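Local coordinates for probable branched-chain amino acid ABC transporter, amino acid binding protein (Thermus thermophilus, PDB 3LKB), which binds valine and probably delivers branched-chain amino acids to an ABC transporter for uptake, at residues R357-K362 with F366-E371. The protein carries 2 engineered substitutions. Numbering follows the deposited sequence.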
loop_
_atom_site.group_PDB
_atom_site.type_symbol
_atom_site.label_atom_id
_atom_site.label_comp_id
_atom_site.label_asym_id
_atom_site.label_seq_id
_atom_site.Cartn_x
_atom_site.Cartn_y
_atom_site.Cartn_z
ATOM N N ARG A 357 10.997 -25.574 -3.229
ATOM C CA ARG A 357 10.250 -26.645 -2.599
ATOM C C ARG A 357 8.761 -26.379 -2.786
ATOM O O ARG A 357 8.355 -25.277 -3.189
ATOM C CB ARG A 357 10.531 -26.702 -1.070
ATOM C CG ARG A 357 11.998 -26.713 -0.618
ATOM C CD ARG A 357 12.076 -26.672 0.880
ATOM N NE ARG A 357 11.886 -25.322 1.412
ATOM C CZ ARG A 357 11.943 -24.996 2.708
ATOM N NH1 ARG A 357 12.189 -25.948 3.619
ATOM N NH2 ARG A 357 11.740 -23.721 3.092
ATOM N N ILE A 358 7.956 -27.404 -2.540
ATOM C CA ILE A 358 6.536 -27.223 -2.368
ATOM C C ILE A 358 6.241 -27.232 -0.865
ATOM O O ILE A 358 6.711 -28.107 -0.116
ATOM C CB ILE A 358 5.737 -28.346 -3.073
ATOM C CG1 ILE A 358 6.190 -28.559 -4.536
ATOM C CG2 ILE A 358 4.217 -28.211 -2.915
ATOM C CD1 ILE A 358 6.124 -27.416 -5.367
ATOM N N LEU A 359 5.480 -26.239 -0.413
ATOM C CA LEU A 359 5.064 -26.187 0.990
ATOM C C LEU A 359 3.541 -26.294 1.049
ATOM O O LEU A 359 2.862 -25.914 0.090
ATOM C CB LEU A 359 5.569 -24.917 1.689
ATOM C CG LEU A 359 7.103 -24.712 1.515
ATOM C CD1 LEU A 359 7.547 -23.876 0.338
ATOM C CD2 LEU A 359 7.794 -24.192 2.734
ATOM N N GLU A 360 3.014 -26.838 2.152
ATOM C CA GLU A 360 1.598 -26.970 2.341
ATOM C C GLU A 360 1.192 -26.150 3.548
ATOM O O GLU A 360 1.857 -26.224 4.595
ATOM C CB GLU A 360 1.221 -28.434 2.580
ATOM C CG GLU A 360 -0.305 -28.584 2.824
ATOM C CD GLU A 360 -0.802 -30.006 3.011
ATOM O OE1 GLU A 360 -0.015 -30.980 3.048
ATOM O OE2 GLU A 360 -2.022 -30.158 3.147
ATOM N N ALA A 361 0.114 -25.387 3.422
ATOM C CA ALA A 361 -0.427 -24.601 4.552
ATOM C C ALA A 361 -1.108 -25.549 5.562
ATOM O O ALA A 361 -2.080 -26.262 5.199
ATOM C CB ALA A 361 -1.452 -23.579 4.038
ATOM N N LYS A 362 -0.580 -25.594 6.797
ATOM C CA LYS A 362 -1.168 -26.462 7.856
ATOM C C LYS A 362 -1.325 -25.695 9.164
ATOM O O LYS A 362 -0.364 -25.143 9.675
ATOM C CB LYS A 362 -0.342 -27.713 8.096
ATOM C CG LYS A 362 0.347 -28.275 6.884
ATOM C CD LYS A 362 0.041 -29.735 6.650
ATOM C CE LYS A 362 1.203 -30.597 6.994
ATOM N NZ LYS A 362 1.453 -31.586 5.901
ATOM N N PHE A 366 2.832 -22.265 6.516
ATOM C CA PHE A 366 3.406 -23.119 5.441
ATOM C C PHE A 366 4.518 -24.113 5.853
ATOM O O PHE A 366 5.563 -23.711 6.316
ATOM C CB PHE A 366 3.846 -22.270 4.258
ATOM C CG PHE A 366 2.702 -21.834 3.413
ATOM C CD1 PHE A 366 2.164 -22.715 2.447
ATOM C CD2 PHE A 366 2.098 -20.592 3.602
ATOM C CE1 PHE A 366 1.072 -22.351 1.667
ATOM C CE2 PHE A 366 1.010 -20.206 2.787
ATOM C CZ PHE A 366 0.477 -21.100 1.822
ATOM N N VAL A 367 4.273 -25.406 5.672
ATOM C CA VAL A 367 5.159 -26.469 6.110
ATOM C C VAL A 367 5.758 -27.115 4.856
ATOM O O VAL A 367 5.033 -27.453 3.940
ATOM C CB VAL A 367 4.339 -27.585 6.812
ATOM C CG1 VAL A 367 5.187 -28.789 7.063
ATOM C CG2 VAL A 367 3.694 -27.060 8.104
ATOM N N PRO A 368 7.087 -27.301 4.822
ATOM C CA PRO A 368 7.663 -27.976 3.638
ATOM C C PRO A 368 7.243 -29.428 3.538
ATOM O O PRO A 368 7.411 -30.192 4.490
ATOM C CB PRO A 368 9.186 -27.906 3.869
ATOM C CG PRO A 368 9.352 -27.535 5.331
ATOM C CD PRO A 368 8.125 -26.698 5.687
ATOM N N VAL A 369 6.681 -29.800 2.401
ATOM C CA VAL A 369 6.401 -31.190 2.129
ATOM C C VAL A 369 7.364 -31.738 1.051
ATOM O O VAL A 369 7.097 -32.791 0.482
ATOM C CB VAL A 369 4.926 -31.410 1.712
ATOM C CG1 VAL A 369 3.993 -31.110 2.855
ATOM C CG2 VAL A 369 4.555 -30.574 0.478
ATOM N N THR A 370 8.446 -31.008 0.743
ATOM C CA THR A 370 9.549 -31.571 -0.074
ATOM C C THR A 370 10.941 -31.098 0.415
ATOM O O THR A 370 11.063 -30.211 1.276
ATOM C CB THR A 370 9.427 -31.320 -1.644
ATOM O OG1 THR A 370 9.502 -29.930 -1.934
ATOM C CG2 THR A 370 8.178 -31.865 -2.242
ATOM N N GLU A 371 11.971 -31.755 -0.101
ATOM C CA GLU A 371 13.340 -31.278 -0.065
ATOM C C GLU A 371 13.555 -30.302 -1.244
ATOM O O GLU A 371 12.761 -30.293 -2.192
ATOM C CB GLU A 371 14.235 -32.494 -0.205
ATOM C CG GLU A 371 14.900 -32.937 1.080
ATOM C CD GLU A 371 16.330 -32.338 1.182
ATOM O OE1 GLU A 371 16.882 -31.865 0.125
ATOM O OE2 GLU A 371 16.901 -32.331 2.306
HETATM O O HOH W 1 12.719 -28.844 3.558
#
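Glu360 and Val367 pair as the hydrogen-bonded rung of an antiparallel beta hairpin, whose strands 357-362 and 365-368 close one edge of the mixed sheet in a lobe of this periplasmic binding protein. Both bonds of the rung measure 2.8 Å, from Glu360 N to Val367 O and from Val367 N to Glu360 O; the second donor sits above the carbonyl plane, 37° out of it. Past Pro368 the strand ends, yet Val369 N still reaches Ile358 O at 3.0 Å, and next a side chain stands in for the backbone: with chi1 at 64°, Thr370 OG1 lies between its own N and carbonyl carbon, where it accepts the N-H of Ile358, with Ile358 N 3.0 Å from OG1, in a nearly straight bond (163°).

Side chains meet on both faces of the hairpin. On one, Ala361 CB sits over the Phe366 ring, 4.0 Å from its centroid in a CH-pi contact, and Leu359 CD2 meets the Pro368 ring at CD; Trp251 and Ile239 also pack against Phe366, tying the hairpin to strand 250-253 and helix 236-242. On the other, Val369 CG1 lies against Glu360 CB.

Among the charged groups, Lys362 NZ salt-bridges Glu360 OE1 from above the carboxylate plane. Arg357 runs alongside Pro368, its chain bent at the third torsion, with Leu359 CD2 over one face of the guanidinium, toward its rim, and NH2 salt-bridged to Glu260. A leucine here would probably leave Glu260 without its charged mate and break the water link to Thr370. That water lies in the guanidinium plane, accepting from Arg357 NH1 at 2.9 Å and donating to Thr370 O at 3.1 Å.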